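Local coordinates for protein inorganic pyrophosphatase (Ehrlichia chaffeensis, PDB 3LO0) that probably hydrolyses inorganic pyrophosphate to two phosphate ions with the help of magnesium, working as a homohexamer, at residues Cys75-Ile80 against Val91-Ser97. Sequence-based numbering, arbitrary orientation.
Sequences CNYGFI and VDVLVAS. With SO4 (sulfate ion), chain B.
With CG of Y77 trans to its own backbone N (chi1 -180°), the phenol ring reaches along the sheet toward D92, whose CG, anti to its carbonyl carbon (chi1 -62°), carries the carboxylate beside the hydroxyl end of the ring. Ring and carboxylate planes differ by 43°, and OH of Y77 lies 3.1 Å from OD2 of D92. The hydroxyl bonds other partners: it donates to O1 of a sulfate at 2.5 Å, a very short bond with O1 in the plane of the ring, and it also bonds NZ of K126. K126 also makes a long, weak ion pair with D92, so its charge probably offsets part of the negative charge gathered here. Nearer the backbone, CD1 of Y77 rests on CD2 of L94 at the ring edge (3.8 Å).

The backbones run antiparallel. G78 and V93 form a hydrogen-bonded pair, N of G78 to O of V93 at 2.9 Å and N of V93 to O of G78 at 2.8 Å. The N76–V95 pair is uneven: N of V95 gives a nearly straight bond to O of N76 (2.7 Å), whereas the return bond is weak. At one end, ND2 of N76 meets OG of S97 in a bent, weak bond; OD1 of N76 accepts from the backbone N of Q45 and of V101, while OG of S97 also bonds O of F99. At the other, N of I80 bonds O of V91, and on the face opposite the phenol ring CG1 of I80 packs on CG2 of V93 (3.5 Å).

This antiparallel pair belongs to the curled sheet that forms the beta-barrel core of the family I pyrophosphatase fold. The face carrying Y77 and D92 probably lines the active site, Y77 being a predicted substrate ligand and D92 a predicted magnesium ligand; the sulfate, probably from the crystallisation liquor, plausibly marks a phosphate position.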
loop_
_atom_site.group_PDB
_atom_site.type_symbol
_atom_site.label_atom_id
_atom_site.label_comp_id
_atom_site.label_asym_id
_atom_site.label_seq_id
_atom_site.Cartn_x
_atom_site.Cartn_y
_atom_site.Cartn_z
ATOM N N CYS A 75 15.381 -7.137 3.618
ATOM C CA CYS A 75 14.732 -8.444 3.628
ATOM C C CYS A 75 13.847 -8.508 4.869
ATOM O O CYS A 75 13.946 -7.645 5.750
ATOM C CB CYS A 75 15.759 -9.575 3.722
ATOM S SG CYS A 75 17.166 -9.654 2.591
ATOM N N ASN A 76 12.955 -9.500 4.945
ATOM C CA ASN A 76 12.244 -9.729 6.195
ATOM C C ASN A 76 13.281 -9.987 7.263
ATOM O O ASN A 76 14.302 -10.648 7.021
ATOM C CB ASN A 76 11.253 -10.894 6.073
ATOM C CG ASN A 76 10.234 -10.672 4.977
ATOM O OD1 ASN A 76 9.380 -9.782 5.074
ATOM N ND2 ASN A 76 10.293 -11.487 3.936
ATOM N N TYR A 77 13.089 -9.389 8.424
ATOM C CA TYR A 77 14.071 -9.442 9.451
ATOM C C TYR A 77 13.469 -9.938 10.739
ATOM O O TYR A 77 12.415 -9.477 11.151
ATOM C CB TYR A 77 14.672 -8.055 9.650
ATOM C CG TYR A 77 15.733 -7.972 10.714
ATOM C CD1 TYR A 77 17.025 -8.357 10.440
ATOM C CD2 TYR A 77 15.450 -7.491 11.992
ATOM C CE1 TYR A 77 18.021 -8.250 11.370
ATOM C CE2 TYR A 77 16.456 -7.419 12.965
ATOM C CZ TYR A 77 17.745 -7.808 12.626
ATOM O OH TYR A 77 18.780 -7.758 13.502
ATOM N N GLY A 78 14.132 -10.876 11.400
ATOM C CA GLY A 78 13.599 -11.393 12.666
ATOM C C GLY A 78 14.634 -12.233 13.368
ATOM O O GLY A 78 15.832 -12.050 13.136
ATOM N N PHE A 79 14.190 -13.203 14.143
ATOM C CA PHE A 79 15.106 -13.970 15.010
ATOM C C PHE A 79 14.739 -15.431 15.106
ATOM O O PHE A 79 13.598 -15.834 14.802
ATOM C CB PHE A 79 15.128 -13.355 16.440
ATOM C CG PHE A 79 13.809 -13.462 17.184
ATOM C CD1 PHE A 79 12.811 -12.522 17.005
ATOM C CD2 PHE A 79 13.574 -14.507 18.054
ATOM C CE1 PHE A 79 11.631 -12.605 17.699
ATOM C CE2 PHE A 79 12.372 -14.608 18.749
ATOM C CZ PHE A 79 11.405 -13.677 18.575
ATOM N N ILE A 80 15.707 -16.245 15.542
ATOM C CA ILE A 80 15.429 -17.665 15.767
ATOM C C ILE A 80 15.079 -17.852 17.245
ATOM O O ILE A 80 15.894 -17.563 18.105
ATOM C CB ILE A 80 16.611 -18.571 15.441
ATOM C CG1 ILE A 80 17.226 -18.207 14.090
ATOM C CG2 ILE A 80 16.221 -20.083 15.557
ATOM C CD1 ILE A 80 18.449 -19.046 13.738
ATOM N N VAL A 91 19.668 -15.200 17.817
ATOM C CA VAL A 91 20.310 -15.030 16.522
ATOM C C VAL A 91 19.376 -14.270 15.561
ATOM O O VAL A 91 18.216 -14.637 15.406
ATOM C CB VAL A 91 20.662 -16.420 15.898
ATOM C CG1 VAL A 91 21.271 -16.265 14.510
ATOM C CG2 VAL A 91 21.581 -17.212 16.823
ATOM N N ASP A 92 19.880 -13.217 14.927
ATOM C CA ASP A 92 19.073 -12.450 13.972
ATOM C C ASP A 92 19.252 -12.997 12.565
ATOM O O ASP A 92 20.370 -13.378 12.141
ATOM C CB ASP A 92 19.497 -10.979 13.968
ATOM C CG ASP A 92 19.276 -10.309 15.306
ATOM O OD1 ASP A 92 18.237 -10.600 15.953
ATOM O OD2 ASP A 92 20.153 -9.500 15.700
ATOM N N VAL A 93 18.156 -12.944 11.823
ATOM C CA VAL A 93 18.073 -13.529 10.518
ATOM C C VAL A 93 17.376 -12.575 9.533
ATOM O O VAL A 93 16.275 -12.061 9.802
ATOM C CB VAL A 93 17.303 -14.868 10.560
ATOM C CG1 VAL A 93 17.323 -15.556 9.188
ATOM C CG2 VAL A 93 17.845 -15.755 11.630
ATOM N N LEU A 94 18.010 -12.400 8.376
ATOM C CA LEU A 94 17.369 -11.835 7.198
ATOM C C LEU A 94 16.793 -12.951 6.350
ATOM O O LEU A 94 17.526 -13.844 5.940
ATOM C CB LEU A 94 18.389 -11.079 6.349
ATOM C CG LEU A 94 19.015 -9.902 7.092
ATOM C CD1 LEU A 94 20.475 -9.730 6.696
ATOM C CD2 LEU A 94 18.178 -8.626 6.819
ATOM N N VAL A 95 15.504 -12.897 6.052
ATOM C CA VAL A 95 14.904 -13.874 5.170
ATOM C C VAL A 95 14.509 -13.196 3.873
ATOM O O VAL A 95 13.617 -12.382 3.859
ATOM C CB VAL A 95 13.686 -14.562 5.776
ATOM C CG1 VAL A 95 13.216 -15.736 4.873
ATOM C CG2 VAL A 95 14.001 -15.065 7.228
ATOM N N ALA A 96 15.195 -13.520 2.793
ATOM C CA ALA A 96 14.827 -12.988 1.484
ATOM C C ALA A 96 13.510 -13.610 1.068
ATOM O O ALA A 96 13.251 -14.775 1.339
ATOM C CB ALA A 96 15.935 -13.301 0.469
ATOM N N SER A 97 12.615 -12.830 0.454
ATOM C CA SER A 97 11.379 -13.391 0.011
ATOM C C SER A 97 10.795 -12.601 -1.180
ATOM O O SER A 97 11.262 -11.518 -1.491
ATOM C CB SER A 97 10.396 -13.485 1.175
ATOM O OG SER A 97 9.896 -12.229 1.523
HETATM S S SO4 B . 19.180 -5.422 16.328
HETATM O O1 SO4 B . 18.397 -6.346 15.499
HETATM O O2 SO4 B . 19.368 -4.109 15.681
HETATM O O3 SO4 B . 18.461 -5.244 17.609
HETATM O O4 SO4 B . 20.536 -5.955 16.540
#